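Local coordinates for protein putative methylthioribose-1-phosphate isomerase (Archaeoglobus fulgidus, PDB 1T5O) that probably catalyses the interconversion of 5-methylthioribose 1-phosphate and 5-methylthioribulose 1-phosphate, an isomerisation in methionine biosynthesis, at residues L151-A156 with C186-L191; N243-Y248 with Y305-D310; I15-L20 with S195-W200. All coordinates share one frame; numbering follows the deposited sequence.

How the contacts relate
From the N terminus, the loop behind strand 12-15 comes first and meets its partner, helix 193-204, 174 residues later; contact 3 closes a long loop that ties the N-terminal region to the Rossmann-like domain. Nested inside it, contact 1 closes a loop of 29 residues and joins the ends of adjacent parallel strands 149-152 and 182-186. Contact 2 follows in series with both, closing a loop of 56 residues as it pairs strand 240-244 with strand 309-313. Contact 1 touches both of the others: Y153 packs against I245 and G246 of contact 2, and T198 OG1 of contact 3 is hydrogen-bonded to C154 O. Contacts 2 and 3 do not meet, their nearest atoms being about 9 Å apart.

Contact 1: L151-A156 with C186-L191; sequences LTYCNA and CETRPL
Backbone pairing opens the contact, with C186 N pointing almost straight at T152 O in a weak bond of 3.4 Å. Just beyond, a side chain takes over from the main chain. T188 OG1, set anti to its own carbonyl carbon (chi1 -50°), accepts from C154 N at 2.8 Å while donating to C186 O, which it meets from above the carbonyl plane. One hydroxyl so joins both loops. These loops leave the C-terminal ends of neighbouring parallel strands in a Rossmann-like sheet, the usual site of catalysis in such folds, and C154 is the predicted transition-state stabiliser.

Packing on the Y153 ring surrounds this link. The ring carries T188 OG1 over one face, 4.1 Å above its plane, and C186 CB lies obliquely 3.3 Å from Y153 CD1. C186 SG sits at the ring edge, a sulfur-aromatic contact, and also touches L151 CD1. T188 CG2 rests against C154 CB. An alanine in place of T188 would probably loosen the backbone around C154, since both hydrogen bonds of OG1 and the methyl packing would go.

Two waters add bridges: one spans Y153 OH and R189 O, the other donates to both C154 O and C186 O.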
ATOM      1  N   LEU A 151     -13.347   6.113  -8.194  1.00 20.21           N
ATOM      2  CA  LEU A 151     -12.205   5.453  -7.560  1.00 20.72           C
ATOM      3  C   LEU A 151     -12.603   3.982  -7.415  1.00 19.69           C
ATOM      4  O   LEU A 151     -13.730   3.669  -7.046  1.00 18.79           O
ATOM      5  CB  LEU A 151     -11.905   6.054  -6.183  1.00 23.42           C
ATOM      6  CG  LEU A 151     -10.730   5.465  -5.385  1.00 25.78           C
ATOM      7  CD1 LEU A 151      -9.703   4.918  -6.333  1.00 32.35           C
ATOM      8  CD2 LEU A 151     -10.064   6.528  -4.526  1.00 29.02           C
ATOM      9  N   THR A 152     -11.705   3.066  -7.755  1.00 19.93           N
ATOM     10  CA  THR A 152     -12.042   1.672  -7.605  1.00 18.04           C
ATOM     11  C   THR A 152     -10.926   0.978  -6.837  1.00 17.73           C
ATOM     12  O   THR A 152      -9.893   1.595  -6.547  1.00 16.67           O
ATOM     13  CB  THR A 152     -12.305   1.006  -8.988  1.00 19.97           C
ATOM     14  OG1 THR A 152     -12.909  -0.278  -8.772  1.00 18.96           O
ATOM     15  CG2 THR A 152     -10.993   0.881  -9.815  1.00 16.85           C
ATOM     16  N   TYR A 153     -11.128  -0.298  -6.495  1.00 16.31           N
ATOM     17  CA  TYR A 153     -10.135  -1.037  -5.725  1.00 16.87           C
ATOM     18  C   TYR A 153     -10.051  -2.449  -6.276  1.00 17.75           C
ATOM     19  O   TYR A 153     -11.048  -2.994  -6.754  1.00 19.09           O
ATOM     20  CB  TYR A 153     -10.546  -1.088  -4.250  1.00 16.00           C
ATOM     21  CG  TYR A 153      -9.372  -1.202  -3.324  1.00 17.74           C
ATOM     22  CD1 TYR A 153      -8.560  -0.096  -3.081  1.00 17.58           C
ATOM     23  CD2 TYR A 153      -9.068  -2.410  -2.691  1.00 17.69           C
ATOM     24  CE1 TYR A 153      -7.478  -0.183  -2.217  1.00 16.92           C
ATOM     25  CE2 TYR A 153      -7.987  -2.510  -1.837  1.00 19.08           C
ATOM     26  CZ  TYR A 153      -7.198  -1.385  -1.600  1.00 17.76           C
ATOM     27  OH  TYR A 153      -6.151  -1.438  -0.719  1.00 19.87           O
ATOM     28  N   CYS A 154      -8.868  -3.039  -6.173  1.00 15.34           N
ATOM     29  CA  CYS A 154      -8.608  -4.364  -6.715  1.00 18.05           C
ATOM     30  C   CYS A 154      -8.890  -4.438  -8.225  1.00 19.55           C
ATOM     31  O   CYS A 154      -8.452  -3.557  -8.993  1.00 20.81           O
ATOM     32  CB  CYS A 154      -9.400  -5.460  -5.952  1.00 18.19           C
ATOM     33  SG  CYS A 154      -8.561  -7.068  -6.132  1.00 22.14           S
ATOM     34  N   ASN A 155      -9.624  -5.463  -8.669  1.00 19.04           N
ATOM     35  CA  ASN A 155      -9.891  -5.607 -10.102  1.00 21.81           C
ATOM     36  C   ASN A 155     -11.190  -6.357 -10.342  1.00 23.26           C
ATOM     37  O   ASN A 155     -11.183  -7.573 -10.574  1.00 22.76           O
ATOM     38  CB  ASN A 155      -8.719  -6.345 -10.769  1.00 21.44           C
ATOM     39  CG  ASN A 155      -8.960  -6.637 -12.250  1.00 22.68           C
ATOM     40  OD1 ASN A 155      -8.941  -7.800 -12.663  1.00 22.00           O
ATOM     41  ND2 ASN A 155      -9.173  -5.587 -13.053  1.00 18.56           N
ATOM     42  N   ALA A 156     -12.298  -5.625 -10.248  1.00 21.65           N
ATOM     43  CA  ALA A 156     -13.631  -6.184 -10.454  1.00 21.89           C
ATOM     44  C   ALA A 156     -14.027  -5.802 -11.889  1.00 21.05           C
ATOM     45  O   ALA A 156     -14.994  -5.074 -12.124  1.00 19.64           O
ATOM     46  CB  ALA A 156     -14.610  -5.575  -9.428  1.00 21.60           C
ATOM     47  N   CYS A 186      -6.619   2.144  -7.243  1.00 17.03           N
ATOM     48  CA  CYS A 186      -5.640   1.874  -6.184  1.00 16.87           C
ATOM     49  C   CYS A 186      -4.804   0.676  -6.600  1.00 18.57           C
ATOM     50  O   CYS A 186      -5.364  -0.319  -7.060  1.00 18.85           O
ATOM     51  CB  CYS A 186      -6.366   1.570  -4.875  1.00 17.90           C
ATOM     52  SG  CYS A 186      -7.145   3.056  -4.270  1.00 19.48           S
ATOM     53  N   GLU A 187      -3.479   0.752  -6.419  1.00 17.79           N
ATOM     54  CA  GLU A 187      -2.603  -0.327  -6.861  1.00 17.57           C
ATOM     55  C   GLU A 187      -3.004  -1.663  -6.263  1.00 18.54           C
ATOM     56  O   GLU A 187      -2.834  -2.691  -6.901  1.00 16.43           O
ATOM     57  CB  GLU A 187      -1.125  -0.012  -6.570  1.00 19.27           C
ATOM     58  CG  GLU A 187      -0.703  -0.212  -5.132  1.00 21.47           C
ATOM     59  CD  GLU A 187       0.796   0.032  -4.914  1.00 22.88           C
ATOM     60  OE1 GLU A 187       1.605  -0.248  -5.834  1.00 22.02           O
ATOM     61  OE2 GLU A 187       1.163   0.482  -3.803  1.00 20.67           O
ATOM     62  N   THR A 188      -3.563  -1.624  -5.053  1.00 19.56           N
ATOM     63  CA  THR A 188      -4.049  -2.801  -4.334  1.00 19.18           C
ATOM     64  C   THR A 188      -2.952  -3.783  -3.880  1.00 19.42           C
ATOM     65  O   THR A 188      -2.769  -4.852  -4.460  1.00 17.33           O
ATOM     66  CB  THR A 188      -5.128  -3.576  -5.180  1.00 20.22           C
ATOM     67  OG1 THR A 188      -6.117  -2.646  -5.649  1.00 20.50           O
ATOM     68  CG2 THR A 188      -5.828  -4.664  -4.320  1.00 18.35           C
ATOM     69  N   ARG A 189      -2.229  -3.413  -2.831  1.00 18.02           N
ATOM     70  CA  ARG A 189      -1.182  -4.284  -2.287  1.00 20.07           C
ATOM     71  C   ARG A 189      -1.830  -5.504  -1.599  1.00 20.38           C
ATOM     72  O   ARG A 189      -2.998  -5.462  -1.279  1.00 21.03           O
ATOM     73  CB  ARG A 189      -0.331  -3.486  -1.298  1.00 20.78           C
ATOM     74  CG  ARG A 189       0.519  -2.419  -2.000  1.00 20.96           C
ATOM     75  CD  ARG A 189       1.624  -3.082  -2.757  1.00 20.84           C
ATOM     76  NE  ARG A 189       2.566  -3.703  -1.822  1.00 22.97           N
ATOM     77  CZ  ARG A 189       3.452  -4.634  -2.157  1.00 26.28           C
ATOM     78  NH1 ARG A 189       3.526  -5.074  -3.413  1.00 26.61           N
ATOM     79  NH2 ARG A 189       4.272  -5.124  -1.236  1.00 27.18           N
ATOM     80  N   PRO A 190      -1.083  -6.605  -1.403  1.00 20.21           N
ATOM     81  CA  PRO A 190       0.322  -6.788  -1.794  1.00 21.36           C
ATOM     82  C   PRO A 190       0.513  -7.463  -3.167  1.00 23.87           C
ATOM     83  O   PRO A 190       1.648  -7.654  -3.597  1.00 22.20           O
ATOM     84  CB  PRO A 190       0.873  -7.657  -0.666  1.00 20.93           C
ATOM     85  CG  PRO A 190      -0.262  -8.610  -0.455  1.00 22.05           C
ATOM     86  CD  PRO A 190      -1.487  -7.662  -0.452  1.00 21.89           C
ATOM     87  N   LEU A 191      -0.577  -7.824  -3.850  1.00 21.55           N
ATOM     88  CA  LEU A 191      -0.463  -8.488  -5.150  1.00 23.98           C
ATOM     89  C   LEU A 191      -0.625  -7.575  -6.348  1.00 22.23           C
ATOM     90  O   LEU A 191      -0.466  -8.019  -7.485  1.00 22.77           O
ATOM     91  CB  LEU A 191      -1.477  -9.638  -5.247  1.00 28.16           C
ATOM     92  CG  LEU A 191      -0.896 -11.057  -5.272  1.00 31.67           C
ATOM     93  CD1 LEU A 191       0.318 -11.156  -4.359  1.00 32.95           C
ATOM     94  CD2 LEU A 191      -1.974 -12.071  -4.872  1.00 31.58           C
TER
HETATM   95  O   HOH W   1      -4.930  -3.683  -0.358  1.00 17.95           O
HETATM   96  O   HOH W   2      -7.880  -0.775  -8.486  1.00 16.91           O

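Contact 2: N243-Y248 with Y305-D310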
ATOM      1  N   ASN A 243     -14.420  -8.148   0.810  1.00 17.01           N
ATOM      2  CA  ASN A 243     -13.770  -7.916  -0.486  1.00 17.59           C
ATOM      3  C   ASN A 243     -12.267  -7.856  -0.232  1.00 16.72           C
ATOM      4  O   ASN A 243     -11.853  -7.915   0.919  1.00 15.95           O
ATOM      5  CB  ASN A 243     -14.295  -6.609  -1.107  1.00 17.51           C
ATOM      6  CG  ASN A 243     -13.938  -6.491  -2.561  1.00 21.33           C
ATOM      7  OD1 ASN A 243     -14.161  -7.425  -3.335  1.00 20.19           O
ATOM      8  ND2 ASN A 243     -13.366  -5.350  -2.951  1.00 20.23           N
ATOM      9  N   LYS A 244     -11.453  -7.764  -1.290  1.00 17.77           N
ATOM     10  CA  LYS A 244      -9.987  -7.709  -1.155  1.00 20.09           C
ATOM     11  C   LYS A 244      -9.549  -6.788  -0.004  1.00 18.99           C
ATOM     12  O   LYS A 244     -10.041  -5.655   0.087  1.00 17.48           O
ATOM     13  CB  LYS A 244      -9.356  -7.209  -2.471  1.00 20.81           C
ATOM     14  CG  LYS A 244      -7.832  -7.074  -2.407  1.00 21.28           C
ATOM     15  CD  LYS A 244      -7.174  -8.418  -2.080  1.00 23.94           C
ATOM     16  CE  LYS A 244      -7.577  -9.487  -3.103  1.00 28.07           C
ATOM     17  NZ  LYS A 244      -6.979 -10.846  -2.872  1.00 29.81           N
ATOM     18  N   ILE A 245      -8.632  -7.238   0.861  1.00 19.50           N
ATOM     19  CA  ILE A 245      -8.214  -6.365   1.979  1.00 21.52           C
ATOM     20  C   ILE A 245      -7.913  -4.956   1.506  1.00 20.80           C
ATOM     21  O   ILE A 245      -7.256  -4.749   0.487  1.00 18.95           O
ATOM     22  CB  ILE A 245      -6.892  -6.751   2.727  1.00 24.40           C
ATOM     23  CG1 ILE A 245      -6.314  -7.999   2.128  1.00 28.61           C
ATOM     24  CG2 ILE A 245      -7.080  -6.690   4.276  1.00 25.19           C
ATOM     25  CD1 ILE A 245      -5.484  -7.668   0.976  1.00 25.50           C
ATOM     26  N   GLY A 246      -8.367  -3.989   2.293  1.00 20.40           N
ATOM     27  CA  GLY A 246      -8.116  -2.600   1.959  1.00 19.03           C
ATOM     28  C   GLY A 246      -9.417  -1.916   1.629  1.00 18.48           C
ATOM     29  O   GLY A 246      -9.568  -0.711   1.825  1.00 18.46           O
ATOM     30  N   THR A 247     -10.367  -2.702   1.131  1.00 17.12           N
ATOM     31  CA  THR A 247     -11.669  -2.170   0.761  1.00 17.33           C
ATOM     32  C   THR A 247     -12.317  -1.443   1.946  1.00 15.83           C
ATOM     33  O   THR A 247     -12.833  -0.321   1.785  1.00 15.71           O
ATOM     34  CB  THR A 247     -12.617  -3.299   0.261  1.00 17.74           C
ATOM     35  OG1 THR A 247     -12.027  -3.939  -0.871  1.00 15.94           O
ATOM     36  CG2 THR A 247     -13.971  -2.726  -0.134  1.00 13.94           C
ATOM     37  N   TYR A 248     -12.274  -2.057   3.122  1.00 15.46           N
ATOM     38  CA  TYR A 248     -12.872  -1.432   4.310  1.00 15.29           C
ATOM     39  C   TYR A 248     -12.230  -0.067   4.573  1.00 15.62           C
ATOM     40  O   TYR A 248     -12.936   0.921   4.853  1.00 17.70           O
ATOM     41  CB  TYR A 248     -12.722  -2.336   5.561  1.00 17.52           C
ATOM     42  CG  TYR A 248     -13.036  -1.595   6.855  1.00 17.88           C
ATOM     43  CD1 TYR A 248     -12.035  -1.357   7.818  1.00 16.81           C
ATOM     44  CD2 TYR A 248     -14.308  -1.066   7.079  1.00 15.61           C
ATOM     45  CE1 TYR A 248     -12.315  -0.602   8.981  1.00 17.15           C
ATOM     46  CE2 TYR A 248     -14.595  -0.315   8.222  1.00 16.02           C
ATOM     47  CZ  TYR A 248     -13.586  -0.093   9.171  1.00 19.24           C
ATOM     48  OH  TYR A 248     -13.874   0.621  10.310  1.00 18.76           O
ATOM     49  N   TYR A 305       1.335  -9.965   8.984  1.00 20.51           N
ATOM     50  CA  TYR A 305      -0.100 -10.198   9.145  1.00 20.45           C
ATOM     51  C   TYR A 305      -0.592  -9.860   7.744  1.00 21.42           C
ATOM     52  O   TYR A 305      -0.474  -8.701   7.291  1.00 22.43           O
ATOM     53  CB  TYR A 305      -0.704  -9.263  10.192  1.00 20.03           C
ATOM     54  CG  TYR A 305      -2.201  -9.386  10.281  1.00 22.24           C
ATOM     55  CD1 TYR A 305      -2.813 -10.635  10.472  1.00 23.27           C
ATOM     56  CD2 TYR A 305      -3.016  -8.269  10.126  1.00 22.53           C
ATOM     57  CE1 TYR A 305      -4.218 -10.760  10.499  1.00 24.24           C
ATOM     58  CE2 TYR A 305      -4.411  -8.383  10.151  1.00 22.48           C
ATOM     59  CZ  TYR A 305      -4.991  -9.621  10.334  1.00 23.00           C
ATOM     60  OH  TYR A 305      -6.345  -9.713  10.324  1.00 25.27           O
ATOM     61  N   ASN A 306      -1.116 -10.857   7.034  1.00 20.47           N
ATOM     62  CA  ASN A 306      -1.541 -10.672   5.638  1.00 21.75           C
ATOM     63  C   ASN A 306      -2.943 -11.230   5.333  1.00 21.21           C
ATOM     64  O   ASN A 306      -3.087 -12.146   4.528  1.00 22.02           O
ATOM     65  CB  ASN A 306      -0.462 -11.336   4.727  1.00 20.25           C
ATOM     66  CG  ASN A 306      -0.638 -11.040   3.232  1.00 21.69           C
ATOM     67  OD1 ASN A 306      -1.261 -10.058   2.834  1.00 19.88           O
ATOM     68  ND2 ASN A 306      -0.057 -11.903   2.393  1.00 21.65           N
ATOM     69  N   PRO A 307      -3.995 -10.694   5.988  1.00 20.52           N
ATOM     70  CA  PRO A 307      -5.355 -11.189   5.722  1.00 20.03           C
ATOM     71  C   PRO A 307      -5.723 -11.000   4.249  1.00 20.95           C
ATOM     72  O   PRO A 307      -5.331 -10.013   3.629  1.00 21.32           O
ATOM     73  CB  PRO A 307      -6.224 -10.336   6.638  1.00 19.66           C
ATOM     74  CG  PRO A 307      -5.441  -8.983   6.641  1.00 16.70           C
ATOM     75  CD  PRO A 307      -4.016  -9.470   6.816  1.00 19.22           C
ATOM     76  N   ALA A 308      -6.500 -11.926   3.697  1.00 21.01           N
ATOM     77  CA  ALA A 308      -6.870 -11.849   2.282  1.00 21.16           C
ATOM     78  C   ALA A 308      -7.994 -10.860   1.998  1.00 20.45           C
ATOM     79  O   ALA A 308      -8.061 -10.287   0.909  1.00 18.64           O
ATOM     80  CB  ALA A 308      -7.268 -13.265   1.755  1.00 23.02           C
ATOM     81  N   PHE A 309      -8.879 -10.675   2.967  1.00 19.54           N
ATOM     82  CA  PHE A 309     -10.015  -9.775   2.811  1.00 19.27           C
ATOM     83  C   PHE A 309     -10.265  -9.024   4.096  1.00 19.67           C
ATOM     84  O   PHE A 309      -9.672  -9.321   5.134  1.00 19.19           O
ATOM     85  CB  PHE A 309     -11.321 -10.570   2.572  1.00 23.14           C
ATOM     86  CG  PHE A 309     -11.223 -11.642   1.517  1.00 24.80           C
ATOM     87  CD1 PHE A 309     -10.965 -12.957   1.872  1.00 27.35           C
ATOM     88  CD2 PHE A 309     -11.394 -11.327   0.175  1.00 26.41           C
ATOM     89  CE1 PHE A 309     -10.875 -13.952   0.904  1.00 29.75           C
ATOM     90  CE2 PHE A 309     -11.306 -12.306  -0.803  1.00 29.38           C
ATOM     91  CZ  PHE A 309     -11.045 -13.625  -0.442  1.00 31.15           C
ATOM     92  N   ASP A 310     -11.181  -8.062   4.019  1.00 19.17           N
ATOM     93  CA  ASP A 310     -11.663  -7.386   5.203  1.00 18.51           C
ATOM     94  C   ASP A 310     -13.174  -7.215   5.043  1.00 18.02           C
ATOM     95  O   ASP A 310     -13.710  -7.337   3.944  1.00 19.44           O
ATOM     96  CB  ASP A 310     -10.964  -6.027   5.510  1.00 18.88           C
ATOM     97  CG  ASP A 310     -10.995  -5.003   4.360  1.00 17.14           C
ATOM     98  OD1 ASP A 310     -11.906  -4.981   3.501  1.00 15.78           O
ATOM     99  OD2 ASP A 310     -10.072  -4.153   4.369  1.00 17.82           O
TER
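The F309 ring turns its edge to the opposing strand, with the carbonyl carbon of N243 and K244 N lying in its plane; K244 N is 3.9 Å from F309 CD2. The second flat group, the D310 carboxylate, is met from above its plane by two backbone N-H groups. G246 N reaches D310 OD2 at 2.7 Å. Y248 N reaches D310 OD1 at 3.0 Å, with a weaker reach to OD2. D310 CG takes the crowded position between backbone N and carbonyl carbon (chi1 55°), which swings the carboxylate to the first turn of helix 247-256, where its charge would probably be favoured by the helix dipole.

Behind this lies an antiparallel pairing at the edge of a three-stranded sheet. N243 and D310 form a hydrogen-bonded pair, D310 N bonding to N243 O at 3.2 Å, nearly along the C=O axis, and N243 N returning a weak bond. I245 N then bonds to A308 O. A type II turn from K244 to T247 leads from strand to helix, with G246 at the N-cap.

K244 O receives both T247 N and T247 OG1, the latter on a lone pair, and T247 OG1 in turn accepts from N243 ND2 at 2.8 Å. N243 and K244 are predicted to bind substrate, and these bonds are likely to limit the freedom of the N243 amide and the K244 carbonyl. The I245 and P307 side chains cross at about a right angle, I245 CG2 lying 3.7 Å from P307 CG.

Contact 3: I15-L20 with S195-W200; sequences IDQTKL and SRLTCW
L20 and W200 meet at about a right angle, the leucine coming down on the flat of the indole. L20 CD1 stands over the five-membered ring, 3.9 Å from its centroid and 11° off the normal, a well-centred CH-pi contact, and L20 CG lies above the same ring system near W200 CG and CD2. The indole is placed there by a first torsion that sets W200 CG anti to the backbone N (chi1 -174°), on a CB that points toward the loop.

The other branch of the leucine serves a different neighbour. L197 CD2 lies across L20, touching both CB and CD2, at 3.9 Å from L20 CD2, the two side chains again crossing roughly at right angles. Q17 runs out extended beyond CG, so that its OE1 meets L197 CD1 at 3.5 Å, these two side chains also crossing at about a right angle; that oxygen has its polar partner in R45, a predicted substrate-binding residue, which also touches L197.

In fold terms, a loop with a short 3-10 turn at 17-19, following strand 12-15, packs on one side of helix 193-204 of the Rossmann-like domain. Inside the loop, L20 N bonds back to Q17 O.

R196 is turned to the carbonyl oxygens of Q17 and L20. Its chain bends at chi3 and brings R196 NH1 2.8 Å from L20 O and 3.4 Å from Q17 O; both acceptors lie at the edge of the guanidinium, near its plane, yet both bonds are weak, the shorter one strongly bent at 125°. L197 CD2 lies over one face of that guanidinium, offset toward its rim, so one methyl both covers part of the arginine's flat group and meets L20.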
ATOM      1  N   ILE A  15      -6.918 -15.876 -21.189  1.00 34.65           N
ATOM      2  CA  ILE A  15      -5.976 -14.774 -21.254  1.00 33.55           C
ATOM      3  C   ILE A  15      -5.038 -15.126 -20.098  1.00 32.44           C
ATOM      4  O   ILE A  15      -5.497 -15.379 -18.981  1.00 31.79           O
ATOM      5  CB  ILE A  15      -6.657 -13.421 -20.946  1.00 32.03           C
ATOM      6  CG1 ILE A  15      -7.375 -12.896 -22.185  1.00 31.87           C
ATOM      7  CG2 ILE A  15      -5.622 -12.413 -20.455  1.00 33.07           C
ATOM      8  CD1 ILE A  15      -8.234 -11.669 -21.912  1.00 29.64           C
ATOM      9  N   ASP A  16      -3.736 -15.150 -20.354  1.00 33.44           N
ATOM     10  CA  ASP A  16      -2.766 -15.491 -19.303  1.00 33.58           C
ATOM     11  C   ASP A  16      -2.490 -14.240 -18.459  1.00 32.73           C
ATOM     12  O   ASP A  16      -1.563 -13.481 -18.742  1.00 31.58           O
ATOM     13  CB  ASP A  16      -1.449 -15.974 -19.925  1.00 35.62           C
ATOM     14  CG  ASP A  16      -0.525 -16.621 -18.912  1.00 37.42           C
ATOM     15  OD1 ASP A  16      -0.764 -16.477 -17.695  1.00 37.12           O
ATOM     16  OD2 ASP A  16       0.449 -17.278 -19.332  1.00 40.65           O
ATOM     17  N   GLN A  17      -3.279 -14.046 -17.407  1.00 31.04           N
ATOM     18  CA  GLN A  17      -3.134 -12.867 -16.561  1.00 30.80           C
ATOM     19  C   GLN A  17      -1.781 -12.711 -15.880  1.00 28.93           C
ATOM     20  O   GLN A  17      -1.365 -11.601 -15.589  1.00 29.60           O
ATOM     21  CB  GLN A  17      -4.285 -12.809 -15.543  1.00 30.63           C
ATOM     22  CG  GLN A  17      -5.599 -12.374 -16.189  1.00 30.56           C
ATOM     23  CD  GLN A  17      -6.768 -12.361 -15.223  1.00 31.65           C
ATOM     24  OE1 GLN A  17      -6.711 -11.716 -14.177  1.00 33.04           O
ATOM     25  NE2 GLN A  17      -7.840 -13.070 -15.571  1.00 31.13           N
ATOM     26  N   THR A  18      -1.076 -13.806 -15.651  1.00 30.75           N
ATOM     27  CA  THR A  18       0.239 -13.711 -15.030  1.00 30.89           C
ATOM     28  C   THR A  18       1.217 -12.944 -15.937  1.00 31.54           C
ATOM     29  O   THR A  18       2.262 -12.496 -15.480  1.00 29.99           O
ATOM     30  CB  THR A  18       0.834 -15.106 -14.748  1.00 32.24           C
ATOM     31  OG1 THR A  18       1.308 -15.676 -15.975  1.00 32.75           O
ATOM     32  CG2 THR A  18      -0.226 -16.022 -14.140  1.00 31.72           C
ATOM     33  N   LYS A  19       0.861 -12.780 -17.211  1.00 31.88           N
ATOM     34  CA  LYS A  19       1.709 -12.082 -18.181  1.00 32.36           C
ATOM     35  C   LYS A  19       1.450 -10.585 -18.225  1.00 30.91           C
ATOM     36  O   LYS A  19       2.246  -9.807 -18.772  1.00 28.41           O
ATOM     37  CB  LYS A  19       1.471 -12.662 -19.575  1.00 36.09           C
ATOM     38  CG  LYS A  19       2.681 -13.307 -20.203  1.00 40.73           C
ATOM     39  CD  LYS A  19       3.076 -14.558 -19.451  1.00 42.03           C
ATOM     40  CE  LYS A  19       4.324 -15.176 -20.062  1.00 44.60           C
ATOM     41  NZ  LYS A  19       4.046 -16.510 -20.679  1.00 46.13           N
ATOM     42  N   LEU A  20       0.313 -10.185 -17.675  1.00 29.26           N
ATOM     43  CA  LEU A  20      -0.071  -8.776 -17.634  1.00 28.29           C
ATOM     44  C   LEU A  20       0.779  -8.072 -16.592  1.00 26.67           C
ATOM     45  O   LEU A  20       1.217  -8.697 -15.636  1.00 26.75           O
ATOM     46  CB  LEU A  20      -1.550  -8.661 -17.242  1.00 28.77           C
ATOM     47  CG  LEU A  20      -2.659  -8.492 -18.295  1.00 28.61           C
ATOM     48  CD1 LEU A  20      -2.161  -8.715 -19.694  1.00 27.86           C
ATOM     49  CD2 LEU A  20      -3.828  -9.412 -17.931  1.00 25.68           C
ATOM     50  N   SER A 195      -2.865  -2.169 -10.200  1.00 21.40           N
ATOM     51  CA  SER A 195      -1.926  -1.627 -11.186  1.00 22.60           C
ATOM     52  C   SER A 195      -1.681  -2.599 -12.344  1.00 23.37           C
ATOM     53  O   SER A 195      -1.587  -2.185 -13.503  1.00 23.59           O
ATOM     54  CB  SER A 195      -0.596  -1.276 -10.513  1.00 20.98           C
ATOM     55  OG  SER A 195      -0.026  -2.434  -9.931  1.00 24.67           O
ATOM     56  N   ARG A 196      -1.594  -3.883 -12.026  1.00 21.69           N
ATOM     57  CA  ARG A 196      -1.356  -4.914 -13.020  1.00 24.47           C
ATOM     58  C   ARG A 196      -2.537  -5.221 -13.941  1.00 24.95           C
ATOM     59  O   ARG A 196      -2.386  -5.292 -15.155  1.00 25.27           O
ATOM     60  CB  ARG A 196      -0.947  -6.222 -12.334  1.00 23.00           C
ATOM     61  CG  ARG A 196       0.390  -6.157 -11.637  1.00 27.98           C
ATOM     62  CD  ARG A 196       1.054  -7.517 -11.640  1.00 31.17           C
ATOM     63  NE  ARG A 196       0.080  -8.502 -11.271  1.00 36.53           N
ATOM     64  CZ  ARG A 196      -0.289  -9.543 -12.009  1.00 36.76           C
ATOM     65  NH1 ARG A 196       0.247  -9.794 -13.203  1.00 35.76           N
ATOM     66  NH2 ARG A 196      -1.266 -10.296 -11.559  1.00 33.86           N
ATOM     67  N   LEU A 197      -3.714  -5.369 -13.353  1.00 24.09           N
ATOM     68  CA  LEU A 197      -4.896  -5.759 -14.100  1.00 22.92           C
ATOM     69  C   LEU A 197      -5.890  -4.646 -14.422  1.00 22.90           C
ATOM     70  O   LEU A 197      -6.260  -4.464 -15.573  1.00 20.24           O
ATOM     71  CB  LEU A 197      -5.579  -6.903 -13.336  1.00 18.74           C
ATOM     72  CG  LEU A 197      -4.609  -8.030 -12.899  1.00 20.17           C
ATOM     73  CD1 LEU A 197      -5.345  -9.158 -12.146  1.00 20.83           C
ATOM     74  CD2 LEU A 197      -3.920  -8.636 -14.136  1.00 21.59           C
ATOM     75  N   THR A 198      -6.313  -3.892 -13.414  1.00 20.94           N
ATOM     76  CA  THR A 198      -7.288  -2.848 -13.666  1.00 19.14           C
ATOM     77  C   THR A 198      -6.785  -1.771 -14.613  1.00 20.03           C
ATOM     78  O   THR A 198      -7.509  -1.364 -15.529  1.00 18.55           O
ATOM     79  CB  THR A 198      -7.746  -2.217 -12.342  1.00 19.01           C
ATOM     80  OG1 THR A 198      -8.497  -3.198 -11.630  1.00 18.66           O
ATOM     81  CG2 THR A 198      -8.594  -0.986 -12.572  1.00 18.16           C
ATOM     82  N   CYS A 199      -5.557  -1.302 -14.407  1.00 18.85           N
ATOM     83  CA  CYS A 199      -5.044  -0.274 -15.288  1.00 21.79           C
ATOM     84  C   CYS A 199      -4.915  -0.817 -16.728  1.00 21.92           C
ATOM     85  O   CYS A 199      -5.133  -0.090 -17.692  1.00 22.37           O
ATOM     86  CB  CYS A 199      -3.704   0.266 -14.780  1.00 21.22           C
ATOM     87  SG  CYS A 199      -3.822   1.323 -13.277  1.00 21.32           S
ATOM     88  N   TRP A 200      -4.548  -2.088 -16.854  1.00 22.49           N
ATOM     89  CA  TRP A 200      -4.406  -2.704 -18.161  1.00 23.56           C
ATOM     90  C   TRP A 200      -5.734  -2.770 -18.917  1.00 22.11           C
ATOM     91  O   TRP A 200      -5.862  -2.240 -20.035  1.00 21.25           O
ATOM     92  CB  TRP A 200      -3.831  -4.119 -18.033  1.00 24.32           C
ATOM     93  CG  TRP A 200      -3.534  -4.727 -19.389  1.00 29.82           C
ATOM     94  CD1 TRP A 200      -2.398  -4.539 -20.151  1.00 28.62           C
ATOM     95  CD2 TRP A 200      -4.441  -5.494 -20.207  1.00 29.22           C
ATOM     96  NE1 TRP A 200      -2.563  -5.135 -21.382  1.00 30.82           N
ATOM     97  CE2 TRP A 200      -3.801  -5.723 -21.443  1.00 30.21           C
ATOM     98  CE3 TRP A 200      -5.737  -6.001 -20.006  1.00 32.53           C
ATOM     99  CZ2 TRP A 200      -4.409  -6.440 -22.489  1.00 32.24           C
ATOM    100  CZ3 TRP A 200      -6.350  -6.718 -21.052  1.00 33.19           C
ATOM    101  CH2 TRP A 200      -5.679  -6.927 -22.277  1.00 33.47           C
TER